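Local structure of 3-Hydroxyacyl-CoA dehydrogenase (Ralstonia eutropha H16, 4PZC) at residues Asn16-Gln20 against Thr45-Leu50; Val30-Asp36 against Ser74-Leu80; Lys97-Lys102 against Leu126-Thr130; Ala133-Ile137 against Gln158-His164; Asn198-Leu204 against Arg257-Met262. The protein catalyses the NAD+-dependent interconversion of (S)-3-hydroxyacyl-CoA thioesters, including (S)-3-hydroxybutyryl-CoA, and the corresponding 3-oxoacyl-CoA compounds. All blocks are in the same frame, centred on the assembly; numbering follows the deposited sequence.

Contact 1 (Asn16-Gln20 against Thr45-Leu50)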
# COMPACT_ATOMS: atom_id res chain seq x y z
N ASN A 16 8.59 -14.35 23.20
CA ASN A 16 9.71 -13.52 23.65
C ASN A 16 9.57 -12.13 23.10
O ASN A 16 9.84 -11.15 23.82
CB ASN A 16 11.11 -14.05 23.31
CG ASN A 16 11.13 -14.97 22.14
OD1 ASN A 16 10.91 -16.17 22.29
ND2 ASN A 16 11.44 -14.43 20.96
N GLY A 17 9.16 -12.03 21.83
CA GLY A 17 8.85 -10.73 21.24
C GLY A 17 8.17 -9.84 22.27
O GLY A 17 8.67 -8.77 22.62
N ILE A 18 7.05 -10.32 22.80
CA ILE A 18 6.26 -9.55 23.76
C ILE A 18 7.03 -9.43 25.06
O ILE A 18 7.07 -8.36 25.68
CB ILE A 18 4.91 -10.19 24.14
CG1 ILE A 18 4.20 -10.88 22.97
CG2 ILE A 18 4.01 -9.12 24.75
CD1 ILE A 18 4.06 -10.02 21.75
N ALA A 19 7.61 -10.55 25.47
CA ALA A 19 8.38 -10.61 26.71
C ALA A 19 9.40 -9.48 26.73
O ALA A 19 9.30 -8.54 27.53
CB ALA A 19 9.07 -11.96 26.86
N GLN A 20 10.35 -9.57 25.81
CA GLN A 20 11.35 -8.55 25.63
C GLN A 20 10.76 -7.16 25.77
O GLN A 20 11.27 -6.34 26.55
CB GLN A 20 11.98 -8.70 24.25
CG GLN A 20 12.88 -7.54 23.87
CD GLN A 20 13.91 -7.93 22.84
OE1 GLN A 20 14.11 -9.11 22.56
NE2 GLN A 20 14.57 -6.93 22.27
N THR A 45 16.94 -16.11 22.15
CA THR A 45 16.66 -15.16 21.06
C THR A 45 16.62 -13.73 21.59
O THR A 45 17.03 -12.80 20.89
CB THR A 45 15.33 -15.48 20.33
OG1 THR A 45 14.81 -16.73 20.78
CG2 THR A 45 15.55 -15.51 18.80
N VAL A 46 16.12 -13.54 22.81
CA VAL A 46 16.10 -12.22 23.42
C VAL A 46 17.52 -11.83 23.87
O VAL A 46 17.92 -10.67 23.77
CB VAL A 46 15.10 -12.15 24.60
CG1 VAL A 46 15.21 -10.83 25.36
CG2 VAL A 46 13.69 -12.33 24.07
N ALA A 47 18.27 -12.82 24.34
CA ALA A 47 19.70 -12.65 24.55
C ALA A 47 20.33 -12.19 23.23
O ALA A 47 20.69 -11.00 23.10
CB ALA A 47 20.33 -13.95 25.04
N SER A 48 20.43 -13.10 22.26
CA SER A 48 20.99 -12.80 20.93
C SER A 48 20.50 -11.45 20.38
O SER A 48 21.28 -10.65 19.88
CB SER A 48 20.64 -13.93 19.94
OG SER A 48 20.97 -13.59 18.60
N SER A 49 19.21 -11.20 20.51
CA SER A 49 18.60 -9.96 20.07
C SER A 49 19.13 -8.73 20.83
O SER A 49 19.39 -7.69 20.22
CB SER A 49 17.09 -10.03 20.23
OG SER A 49 16.51 -8.74 20.16
N LEU A 50 19.26 -8.85 22.15
CA LEU A 50 19.78 -7.75 22.96
C LEU A 50 21.25 -7.48 22.68
O LEU A 50 21.67 -6.33 22.64
CB LEU A 50 19.57 -8.02 24.45
CG LEU A 50 18.26 -7.50 25.08
CD1 LEU A 50 17.10 -7.43 24.09
CD2 LEU A 50 17.86 -8.33 26.28
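Gln20 spans the gap between two helices almost fully extended, with chi1 and chi2 both in the t range. Its amide arrives beside three side chains of segment 45-50: Gln20 NE2 donates a weak hydrogen bond to Ser49 OG (3.4 Å) and lies 3.2 Å from Leu50 CD1, while Gln20 OE1 lies 3.5 Å from Val46 CG1. Ser49, a predicted CoA-binding residue, adopts the t rotamer, which places OG beside the Gln20 amide. Leu50 starts sideways and sits between the usual wells, yet its tip comes up to the amide. The axes of these short segments pass 10.4 Å apart at a crossing angle of -57°; Gln20 CA and Val46 CA, the nearest such pair, are 6.4 Å apart. Segment 16-20 lies on the helix after the glycine-rich loop of the Rossmann fold and segment 45-50 on that after the second strand, so successive helices of the NAD-binding domain meet. Val46, in the t rotamer, points into the interface near Asn16, whose side chain lies close to Gly12 of the predicted NAD+ site. At the exposed margin Thr45 directs OG1 back to its own helix, making weak hydrogen bonds to the carbonyls of Lys41 and Gly42.

Contact 2 (Val30-Asp36 against Ser74-Leu80)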
# COMPACT_ATOMS: atom_id res chain seq x y z
N VAL A 30 6.16 -13.21 33.47
CA VAL A 30 6.11 -14.66 33.66
C VAL A 30 5.88 -15.32 32.29
O VAL A 30 4.78 -15.22 31.73
CB VAL A 30 4.97 -15.05 34.65
CG1 VAL A 30 4.83 -16.56 34.77
CG2 VAL A 30 5.21 -14.44 36.02
N MET A 31 6.90 -15.98 31.74
CA MET A 31 6.80 -16.53 30.38
C MET A 31 6.78 -18.05 30.36
O MET A 31 7.82 -18.69 30.47
CB MET A 31 7.95 -16.04 29.50
CG MET A 31 7.70 -16.22 28.01
SD MET A 31 9.10 -16.81 27.05
CE MET A 31 10.23 -15.44 27.18
N VAL A 32 5.59 -18.62 30.16
CA VAL A 32 5.40 -20.07 30.26
C VAL A 32 5.54 -20.73 28.88
O VAL A 32 5.43 -20.06 27.87
CB VAL A 32 4.02 -20.39 30.88
CG1 VAL A 32 3.94 -21.86 31.28
CG2 VAL A 32 3.76 -19.52 32.10
N ASP A 33 5.83 -22.03 28.85
CA ASP A 33 5.83 -22.83 27.61
C ASP A 33 6.07 -24.30 28.01
O ASP A 33 6.58 -24.57 29.09
CB ASP A 33 6.90 -22.35 26.59
CG ASP A 33 6.62 -22.82 25.15
OD1 ASP A 33 6.20 -23.96 24.94
OD2 ASP A 33 6.86 -22.05 24.20
N ILE A 34 5.70 -25.24 27.14
CA ILE A 34 5.60 -26.66 27.54
C ILE A 34 6.90 -27.38 27.94
O ILE A 34 6.82 -28.30 28.75
CB ILE A 34 4.83 -27.53 26.50
CG1 ILE A 34 5.46 -27.42 25.10
CG2 ILE A 34 3.34 -27.19 26.52
CD1 ILE A 34 4.90 -28.41 24.10
N SER A 35 8.06 -27.00 27.41
CA SER A 35 9.34 -27.58 27.89
C SER A 35 10.28 -26.54 28.52
O SER A 35 10.04 -25.33 28.44
CB SER A 35 10.07 -28.37 26.76
OG SER A 35 10.44 -27.56 25.66
N ASP A 36 11.34 -27.01 29.19
CA ASP A 36 12.42 -26.12 29.63
C ASP A 36 13.29 -25.79 28.42
O ASP A 36 13.96 -24.76 28.38
CB ASP A 36 13.25 -26.73 30.78
CG ASP A 36 12.93 -26.10 32.15
OD1 ASP A 36 11.76 -26.11 32.58
OD2 ASP A 36 13.87 -25.61 32.81
N SER A 74 8.86 -19.81 33.28
CA SER A 74 8.47 -21.06 33.97
C SER A 74 7.80 -22.10 33.05
O SER A 74 7.53 -21.81 31.89
CB SER A 74 7.49 -20.71 35.10
OG SER A 74 6.93 -21.87 35.72
N THR A 75 7.57 -23.32 33.56
CA THR A 75 6.69 -24.30 32.90
C THR A 75 5.43 -24.58 33.72
O THR A 75 4.56 -25.34 33.29
CB THR A 75 7.38 -25.66 32.61
OG1 THR A 75 7.55 -26.41 33.83
CG2 THR A 75 8.74 -25.46 31.97
N SER A 76 5.35 -23.98 34.91
CA SER A 76 4.18 -24.11 35.76
C SER A 76 3.26 -22.99 35.36
O SER A 76 3.65 -21.83 35.35
CB SER A 76 4.54 -23.97 37.23
OG SER A 76 5.88 -24.40 37.46
N TYR A 77 2.03 -23.34 35.06
CA TYR A 77 1.08 -22.38 34.55
C TYR A 77 0.34 -21.77 35.74
O TYR A 77 -0.44 -20.83 35.58
CB TYR A 77 0.15 -23.04 33.55
CG TYR A 77 0.86 -24.09 32.72
CD1 TYR A 77 1.04 -25.40 33.22
CD2 TYR A 77 1.39 -23.79 31.47
CE1 TYR A 77 1.70 -26.37 32.49
CE2 TYR A 77 2.06 -24.75 30.73
CZ TYR A 77 2.21 -26.04 31.24
OH TYR A 77 2.87 -27.02 30.53
N ASP A 78 0.61 -22.32 36.93
CA ASP A 78 0.22 -21.68 38.19
C ASP A 78 1.00 -20.38 38.44
O ASP A 78 0.52 -19.52 39.19
CB ASP A 78 0.39 -22.65 39.38
CG ASP A 78 -0.78 -23.63 39.50
OD1 ASP A 78 -1.81 -23.25 40.11
OD2 ASP A 78 -0.66 -24.78 39.00
N ASP A 79 2.15 -20.20 37.79
CA ASP A 79 2.94 -18.97 37.96
C ASP A 79 2.18 -17.73 37.46
O ASP A 79 2.47 -16.60 37.83
CB ASP A 79 4.32 -19.11 37.28
CG ASP A 79 5.22 -20.14 38.00
OD1 ASP A 79 4.74 -20.81 38.94
OD2 ASP A 79 6.41 -20.29 37.65
N LEU A 80 1.16 -17.99 36.65
CA LEU A 80 0.27 -16.96 36.14
C LEU A 80 -0.70 -16.39 37.20
O LEU A 80 -1.44 -15.46 36.90
CB LEU A 80 -0.50 -17.50 34.93
CG LEU A 80 0.41 -18.06 33.82
CD1 LEU A 80 -0.39 -18.59 32.63
CD2 LEU A 80 1.41 -17.00 33.37
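Two weak backbone hydrogen bonds tie Ser74 to segment 30-36: Ser74 N donates to Met31 O (3.2 Å), and Asp33 N donates to Ser74 O (3.5 Å). That same Ser74 O also receives a CA-H...O contact from Val32 CA at 3.2 Å. The hydroxyl of Ser74 works inside its own loop, where OG accepts from Ser76 N (2.8 Å) to form an ST turn and donates to Asp79 OD2. Alongside these polar links Val30 CG1 and Val32 CG2 each lie 3.7 Å from Leu80 CD2. Both carboxylate oxygens of Asp33 are engaged: OD1 accepts from Ile34 N (2.6 Å), and OD2 from the backbone N of Ala11 in the glycine-rich loop. Ser35 OG caps the following helix by accepting from the N of Ala38. An acidic residue just past the second strand, held against the glycine-rich loop, is the hallmark of NAD-binding Rossmann domains, where it commonly meets the adenosine ribose; Asp33 does contact NAD+ in a structure of this protein.

Contact 3 (Lys97-Lys102 against Leu126-Thr130)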
# COMPACT_ATOMS: atom_id res chain seq x y z
N LYS A 97 -5.89 -23.27 20.84
CA LYS A 97 -6.04 -21.93 21.39
C LYS A 97 -7.04 -21.92 22.53
O LYS A 97 -6.73 -21.40 23.61
CB LYS A 97 -6.49 -20.94 20.31
CG LYS A 97 -6.11 -19.49 20.57
CD LYS A 97 -5.83 -18.78 19.24
CE LYS A 97 -5.27 -17.37 19.42
NZ LYS A 97 -3.79 -17.28 19.58
N VAL A 98 -8.22 -22.49 22.30
CA VAL A 98 -9.30 -22.53 23.31
C VAL A 98 -8.76 -23.13 24.61
O VAL A 98 -8.67 -22.45 25.64
CB VAL A 98 -10.55 -23.32 22.81
CG1 VAL A 98 -11.46 -23.75 23.96
CG2 VAL A 98 -11.36 -22.49 21.81
N LYS A 99 -8.40 -24.41 24.53
CA LYS A 99 -7.91 -25.15 25.70
C LYS A 99 -7.01 -24.28 26.56
O LYS A 99 -7.27 -24.09 27.75
CB LYS A 99 -7.16 -26.40 25.25
CG LYS A 99 -8.04 -27.64 25.10
CD LYS A 99 -7.59 -28.52 23.93
CE LYS A 99 -8.52 -29.72 23.71
NZ LYS A 99 -9.01 -29.78 22.30
N ILE A 100 -5.97 -23.72 25.94
CA ILE A 100 -5.05 -22.83 26.65
C ILE A 100 -5.77 -21.73 27.43
O ILE A 100 -5.47 -21.52 28.61
CB ILE A 100 -4.05 -22.15 25.71
CG1 ILE A 100 -3.16 -23.19 25.00
CG2 ILE A 100 -3.18 -21.16 26.48
CD1 ILE A 100 -2.53 -22.68 23.72
N LEU A 101 -6.71 -21.05 26.80
CA LEU A 101 -7.41 -19.94 27.46
C LEU A 101 -8.31 -20.42 28.60
O LEU A 101 -8.38 -19.79 29.65
CB LEU A 101 -8.19 -19.11 26.44
CG LEU A 101 -7.33 -18.41 25.38
CD1 LEU A 101 -8.21 -17.90 24.26
CD2 LEU A 101 -6.48 -17.26 25.90
N LYS A 102 -8.97 -21.55 28.42
CA LYS A 102 -9.68 -22.18 29.51
C LYS A 102 -8.70 -22.48 30.66
O LYS A 102 -8.94 -22.10 31.81
CB LYS A 102 -10.31 -23.48 29.04
CG LYS A 102 -11.44 -23.32 28.06
CD LYS A 102 -12.75 -23.21 28.80
CE LYS A 102 -13.93 -23.31 27.85
NZ LYS A 102 -13.95 -24.61 27.12
N LEU A 126 -13.53 -16.31 20.89
CA LEU A 126 -12.63 -16.70 21.96
C LEU A 126 -13.08 -16.21 23.33
O LEU A 126 -13.39 -17.02 24.19
CB LEU A 126 -11.21 -16.24 21.69
CG LEU A 126 -10.59 -17.00 20.53
CD1 LEU A 126 -9.25 -16.40 20.14
CD2 LEU A 126 -10.48 -18.48 20.90
N ALA A 127 -13.11 -14.90 23.52
CA ALA A 127 -13.70 -14.30 24.72
C ALA A 127 -14.84 -15.13 25.35
O ALA A 127 -14.88 -15.30 26.57
CB ALA A 127 -14.21 -12.90 24.40
N ALA A 128 -15.76 -15.64 24.53
CA ALA A 128 -16.92 -16.38 25.08
C ALA A 128 -16.57 -17.75 25.68
O ALA A 128 -17.42 -18.33 26.36
CB ALA A 128 -18.02 -16.54 24.03
N VAL A 129 -15.37 -18.29 25.42
CA VAL A 129 -14.96 -19.51 26.15
C VAL A 129 -14.44 -19.25 27.56
O VAL A 129 -14.41 -20.20 28.34
CB VAL A 129 -13.91 -20.38 25.43
CG1 VAL A 129 -14.34 -20.63 24.00
CG2 VAL A 129 -12.50 -19.80 25.52
N THR A 130 -14.01 -18.02 27.87
CA THR A 130 -13.57 -17.72 29.23
C THR A 130 -14.78 -17.49 30.14
O THR A 130 -15.90 -17.35 29.67
CB THR A 130 -12.67 -16.48 29.30
OG1 THR A 130 -13.44 -15.29 29.12
CG2 THR A 130 -11.56 -16.56 28.28
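Segment 97-102 is helical, while segment 126-130 leaves the short helix 123-127 through a type I turn from Ala127 to Thr130. The two run side by side in roughly the same direction, with CA atoms 6.8 Å apart at Val98 and Leu126 and 5.9 Å at Lys102 and Thr130. They belong to successive helical connections of the Rossmann fold, the first leading into strand 113-117 and the second following it. The interface is apolar and holds no hydrogen bond between the segments. Leu126 CD2 lies 4.2 Å from Val98 CG2 and 4.1 Å from Leu101 CD1, and Val129 CG1 meets Val98 CG2 at 4.1 Å. Lys97 offers only its aliphatic chain to Leu126; its NZ forms a salt bridge with Glu88 and hydrogen bonds to the carbonyls of Thr91 and Asn117, and the residue is predicted to bind NAD+. Thr130 N (3.1 Å) and Thr130 OG1 (2.9 Å) both donate to Ala127 O, the first closing the turn. At the exposed edge Lys102 folds across Val129, bringing its CE within 3.2 Å of Val129 O and 3.8 Å of Val129 CB.

Contact 4 (Ala133-Ile137 against Gln158-His164)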
# COMPACT_ATOMS: atom_id res chain seq x y z
N ALA A 133 -15.71 -12.89 29.99
CA ALA A 133 -15.46 -12.32 28.66
C ALA A 133 -15.03 -10.85 28.73
O ALA A 133 -14.09 -10.47 28.05
CB ALA A 133 -16.71 -12.46 27.82
N ASP A 134 -15.69 -10.04 29.56
CA ASP A 134 -15.38 -8.61 29.64
C ASP A 134 -13.92 -8.33 29.99
O ASP A 134 -13.39 -7.25 29.73
CB ASP A 134 -16.30 -7.90 30.63
CG ASP A 134 -15.86 -8.08 32.07
OD1 ASP A 134 -16.10 -9.19 32.60
OD2 ASP A 134 -15.29 -7.11 32.67
N ARG A 135 -13.28 -9.32 30.59
CA ARG A 135 -11.85 -9.23 30.88
C ARG A 135 -11.00 -9.85 29.75
O ARG A 135 -9.80 -10.00 29.90
CB ARG A 135 -11.56 -9.92 32.22
CG ARG A 135 -12.16 -9.21 33.42
CD ARG A 135 -11.25 -8.08 33.87
NE ARG A 135 -11.98 -6.83 34.08
CZ ARG A 135 -11.42 -5.62 34.09
NH1 ARG A 135 -10.11 -5.46 33.92
NH2 ARG A 135 -12.19 -4.55 34.28
N PHE A 136 -11.62 -10.17 28.62
CA PHE A 136 -10.89 -10.74 27.50
C PHE A 136 -10.78 -9.74 26.37
O PHE A 136 -11.76 -9.10 26.00
CB PHE A 136 -11.57 -12.00 26.97
CG PHE A 136 -10.77 -12.70 25.92
CD1 PHE A 136 -9.81 -13.61 26.27
CD2 PHE A 136 -10.95 -12.41 24.58
CE1 PHE A 136 -9.05 -14.23 25.30
CE2 PHE A 136 -10.19 -13.03 23.61
CZ PHE A 136 -9.24 -13.94 23.97
N ILE A 137 -9.58 -9.63 25.80
CA ILE A 137 -9.34 -8.69 24.72
C ILE A 137 -8.38 -9.34 23.72
O ILE A 137 -7.72 -10.31 24.06
CB ILE A 137 -8.73 -7.39 25.27
CG1 ILE A 137 -8.96 -6.24 24.29
CG2 ILE A 137 -7.24 -7.57 25.53
CD1 ILE A 137 -8.38 -4.92 24.75
N GLN A 158 -17.65 -8.36 23.78
CA GLN A 158 -17.79 -8.41 25.25
C GLN A 158 -16.78 -7.57 25.99
O GLN A 158 -17.05 -7.13 27.10
CB GLN A 158 -17.60 -9.83 25.77
CG GLN A 158 -18.46 -10.87 25.12
CD GLN A 158 -17.70 -11.62 24.07
OE1 GLN A 158 -16.95 -11.02 23.29
NE2 GLN A 158 -17.88 -12.94 24.04
N THR A 159 -15.60 -7.41 25.43
CA THR A 159 -14.54 -6.68 26.09
C THR A 159 -15.14 -5.44 26.74
O THR A 159 -15.93 -4.78 26.12
CB THR A 159 -13.46 -6.28 25.08
OG1 THR A 159 -13.01 -7.45 24.41
CG2 THR A 159 -12.28 -5.60 25.76
N SER A 160 -14.77 -5.15 28.00
CA SER A 160 -15.29 -3.97 28.71
C SER A 160 -14.50 -2.76 28.35
O SER A 160 -13.35 -2.87 27.90
CB SER A 160 -15.17 -4.15 30.23
OG SER A 160 -13.83 -4.28 30.66
N ASP A 161 -15.08 -1.59 28.60
CA ASP A 161 -14.32 -0.34 28.42
C ASP A 161 -13.07 -0.33 29.30
O ASP A 161 -11.99 0.12 28.88
CB ASP A 161 -15.20 0.86 28.75
CG ASP A 161 -16.29 1.07 27.73
OD1 ASP A 161 -16.00 0.88 26.54
OD2 ASP A 161 -17.42 1.41 28.12
N THR A 162 -13.23 -0.85 30.50
CA THR A 162 -12.16 -0.89 31.48
C THR A 162 -10.99 -1.78 31.02
O THR A 162 -9.82 -1.36 31.15
CB THR A 162 -12.68 -1.43 32.83
OG1 THR A 162 -14.03 -0.96 33.06
CG2 THR A 162 -11.75 -1.01 33.96
N THR A 163 -11.32 -2.97 30.51
CA THR A 163 -10.33 -3.93 30.02
C THR A 163 -9.60 -3.28 28.89
O THR A 163 -8.39 -3.45 28.72
CB THR A 163 -10.95 -5.21 29.42
OG1 THR A 163 -11.70 -5.93 30.40
CG2 THR A 163 -9.86 -6.12 28.89
N HIS A 164 -10.36 -2.55 28.09
CA HIS A 164 -9.79 -1.89 26.94
C HIS A 164 -8.74 -0.86 27.35
O HIS A 164 -7.61 -0.93 26.86
CB HIS A 164 -10.89 -1.26 26.09
CG HIS A 164 -10.40 -0.19 25.19
ND1 HIS A 164 -9.46 -0.41 24.21
CD2 HIS A 164 -10.72 1.13 25.12
CE1 HIS A 164 -9.21 0.72 23.58
NE2 HIS A 164 -9.96 1.67 24.11
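Hydrogen bonds to backbone carbonyls pin the approach to strand 136-141 against the loop that enters helix 161-173. Ser160 N donates to Asp134 O (3.1 Å), and Thr159 OG1 donates to Phe136 O at 2.6 Å, so consecutive residues of the second segment engage alternate carbonyls of the first. A CA-H...O contact from Asp134 CA to Gln158 O (3.4 Å) accompanies them where the backbones run closest, the Asp134 and Thr159 CA atoms being 4.1 Å apart. Within segment 158-164, Ser160, at the N-cap position, shares a hydrogen bond between its OG and Thr163 OG1 (2.7 Å).

The charged groups lie toward the outside. Asp134 OD1 forms a salt bridge with Arg132, and its OD2 also makes a long ionic contact with Arg135 NE, at 3.6 Å. The Arg135 guanidinium reaches back over the start of the helix, with the hydroxyls of Ser160 and Thr163 over one of its faces and NH2 3.5 Å from Thr162 CB.

Apolar packing lies deeper. Ile137 CG1 meets Thr159 CG2 at 3.7 Å and Ile137 CB meets Thr163 CG2 at 4.0 Å; nearer the surface, Ala133 CB touches Gln158 CB at 3.5 Å.

Strand alternation divides the neighbours: Ile137 points toward helix 161-173, Phe136 packs on helix 123-127, and backbone hydrogen bonds from Arg135 and Ile137 join strand 136-141 to its parallel neighbour 113-117 within the Rossmann sheet.

Contact 5 (Asn198-Leu204 against Arg257-Met262)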
# COMPACT_ATOMS: atom_id res chain seq x y z
N ASN A 198 -3.75 -9.63 -2.99
CA ASN A 198 -4.62 -10.36 -3.90
C ASN A 198 -4.86 -9.70 -5.28
O ASN A 198 -4.79 -10.38 -6.34
CB ASN A 198 -5.98 -10.56 -3.28
CG ASN A 198 -6.60 -11.82 -3.74
OD1 ASN A 198 -7.77 -11.86 -4.11
ND2 ASN A 198 -5.80 -12.90 -3.72
N GLU A 199 -5.19 -8.40 -5.27
CA GLU A 199 -5.45 -7.75 -6.56
C GLU A 199 -4.24 -7.86 -7.44
O GLU A 199 -4.38 -8.05 -8.63
CB GLU A 199 -5.85 -6.28 -6.41
CG GLU A 199 -6.66 -5.78 -7.61
CD GLU A 199 -8.03 -6.45 -7.73
OE1 GLU A 199 -8.50 -7.04 -6.74
OE2 GLU A 199 -8.64 -6.39 -8.82
N ALA A 200 -3.05 -7.72 -6.86
CA ALA A 200 -1.82 -7.89 -7.60
C ALA A 200 -1.81 -9.24 -8.27
O ALA A 200 -1.53 -9.33 -9.46
CB ALA A 200 -0.60 -7.75 -6.71
N PHE A 201 -2.12 -10.31 -7.53
CA PHE A 201 -2.09 -11.64 -8.15
C PHE A 201 -3.07 -11.68 -9.31
O PHE A 201 -2.76 -12.26 -10.37
CB PHE A 201 -2.33 -12.77 -7.14
CG PHE A 201 -1.09 -13.18 -6.43
CD1 PHE A 201 -0.57 -12.39 -5.41
CD2 PHE A 201 -0.40 -14.31 -6.79
CE1 PHE A 201 0.60 -12.75 -4.74
CE2 PHE A 201 0.78 -14.68 -6.15
CZ PHE A 201 1.27 -13.91 -5.11
N CYS A 202 -4.23 -11.03 -9.16
CA CYS A 202 -5.18 -10.98 -10.25
C CYS A 202 -4.60 -10.33 -11.50
O CYS A 202 -4.72 -10.87 -12.60
CB CYS A 202 -6.45 -10.24 -9.84
SG CYS A 202 -7.26 -10.98 -8.41
N VAL A 203 -3.96 -9.18 -11.32
CA VAL A 203 -3.36 -8.44 -12.42
C VAL A 203 -2.36 -9.34 -13.10
O VAL A 203 -2.39 -9.51 -14.32
CB VAL A 203 -2.68 -7.14 -11.93
CG1 VAL A 203 -1.73 -6.60 -12.97
CG2 VAL A 203 -3.71 -6.08 -11.58
N LEU A 204 -1.48 -9.94 -12.31
CA LEU A 204 -0.46 -10.85 -12.83
C LEU A 204 -1.16 -12.02 -13.50
O LEU A 204 -0.86 -12.40 -14.62
CB LEU A 204 0.42 -11.36 -11.70
CG LEU A 204 1.38 -12.50 -12.08
CD1 LEU A 204 2.35 -11.99 -13.12
CD2 LEU A 204 2.15 -13.01 -10.89
N ARG A 257 -12.88 -13.19 -3.05
CA ARG A 257 -12.34 -14.33 -3.81
C ARG A 257 -10.83 -14.36 -3.81
O ARG A 257 -10.20 -13.40 -4.24
CB ARG A 257 -12.66 -14.14 -5.29
CG ARG A 257 -13.91 -14.78 -5.84
CD ARG A 257 -14.08 -14.31 -7.29
NE ARG A 257 -14.51 -12.92 -7.36
CZ ARG A 257 -14.57 -12.17 -8.45
NH1 ARG A 257 -14.19 -12.65 -9.63
NH2 ARG A 257 -15.01 -10.91 -8.36
N PRO A 258 -10.22 -15.46 -3.37
CA PRO A 258 -8.78 -15.55 -3.67
C PRO A 258 -8.43 -15.50 -5.17
O PRO A 258 -9.17 -16.05 -6.02
CB PRO A 258 -8.37 -16.92 -3.08
CG PRO A 258 -9.56 -17.40 -2.33
CD PRO A 258 -10.58 -16.29 -2.23
N ALA A 259 -7.28 -14.89 -5.46
CA ALA A 259 -6.74 -14.84 -6.83
C ALA A 259 -6.34 -16.24 -7.26
O ALA A 259 -5.62 -16.92 -6.53
CB ALA A 259 -5.54 -13.90 -6.91
N MET A 260 -6.84 -16.68 -8.42
CA MET A 260 -6.63 -18.04 -8.88
C MET A 260 -5.15 -18.41 -9.00
O MET A 260 -4.75 -19.50 -8.62
CB MET A 260 -7.31 -18.28 -10.22
CG MET A 260 -8.82 -18.32 -10.18
SD MET A 260 -9.49 -19.65 -9.16
CE MET A 260 -9.83 -18.72 -7.67
N LEU A 261 -4.33 -17.49 -9.53
CA LEU A 261 -2.89 -17.72 -9.61
C LEU A 261 -2.36 -17.93 -8.21
O LEU A 261 -1.54 -18.80 -7.99
CB LEU A 261 -2.18 -16.57 -10.31
CG LEU A 261 -0.69 -16.74 -10.68
CD1 LEU A 261 -0.34 -17.99 -11.49
CD2 LEU A 261 -0.20 -15.51 -11.44
N MET A 262 -2.85 -17.18 -7.25
CA MET A 262 -2.43 -17.42 -5.87
C MET A 262 -2.81 -18.84 -5.43
O MET A 262 -2.04 -19.48 -4.72
CB MET A 262 -3.00 -16.39 -4.89
CG MET A 262 -2.52 -16.57 -3.45
SD MET A 262 -3.36 -15.50 -2.23
CE MET A 262 -2.74 -13.89 -2.74
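Phe201, the residue most buried by this contact, points from its helix into the bend that begins helix 260-268. Its ring takes Met262 CE over one face, 4.2 Å from the centroid, in a CH-pi contact; with the sulfur SD 5.3 Å from the centroid, the pair is also a Met-aromatic contact. At the base of the same side chain, Phe201 CB touches Ala259 CB at 3.4 Å, and Cys202 SG reaches Ala259 CB at 3.7 Å. Leu229 and Ala232 of helix 228-235 pack on Phe201 as well, placing it in the interior of the all-helical C-terminal domain, the part through which this family of dehydrogenases dimerises. Asn198, one turn earlier, lays its amide against the backbone of Arg257 to Ala259, just before the helix starts. Leu261 extends the apolar surface in the other direction, its CD2 3.5 Å from Leu204 CG. Beside this packing, Glu199 forms salt bridges with Lys255 and Arg191 of the second subunit, and Arg257 forms one with Asp253 of that subunit.

How the contacts relate
Contacts 1 to 4 all belong to the NAD-binding domain, whereas contact 5 lies in the helical C-terminal domain, its centre about 35 Å or more from the others. Contacts 1 and 2 interlock along the chain and touch where Met31 CE packs on Ala19 CB (3.7 Å), the second strand meeting the helix before it. Contacts 3 and 4 form another adjoining pair, with Ala127 CB against Phe136 CD2 at 3.3 Å. Contact 1 is the most buried, yet crosses its gap with a polar amide; contact 3 relies on aliphatic packing, and contacts 2 and 4 join backbones by hydrogen bonds at the ends of sheet strands. Contact 5 alone borders the second subunit.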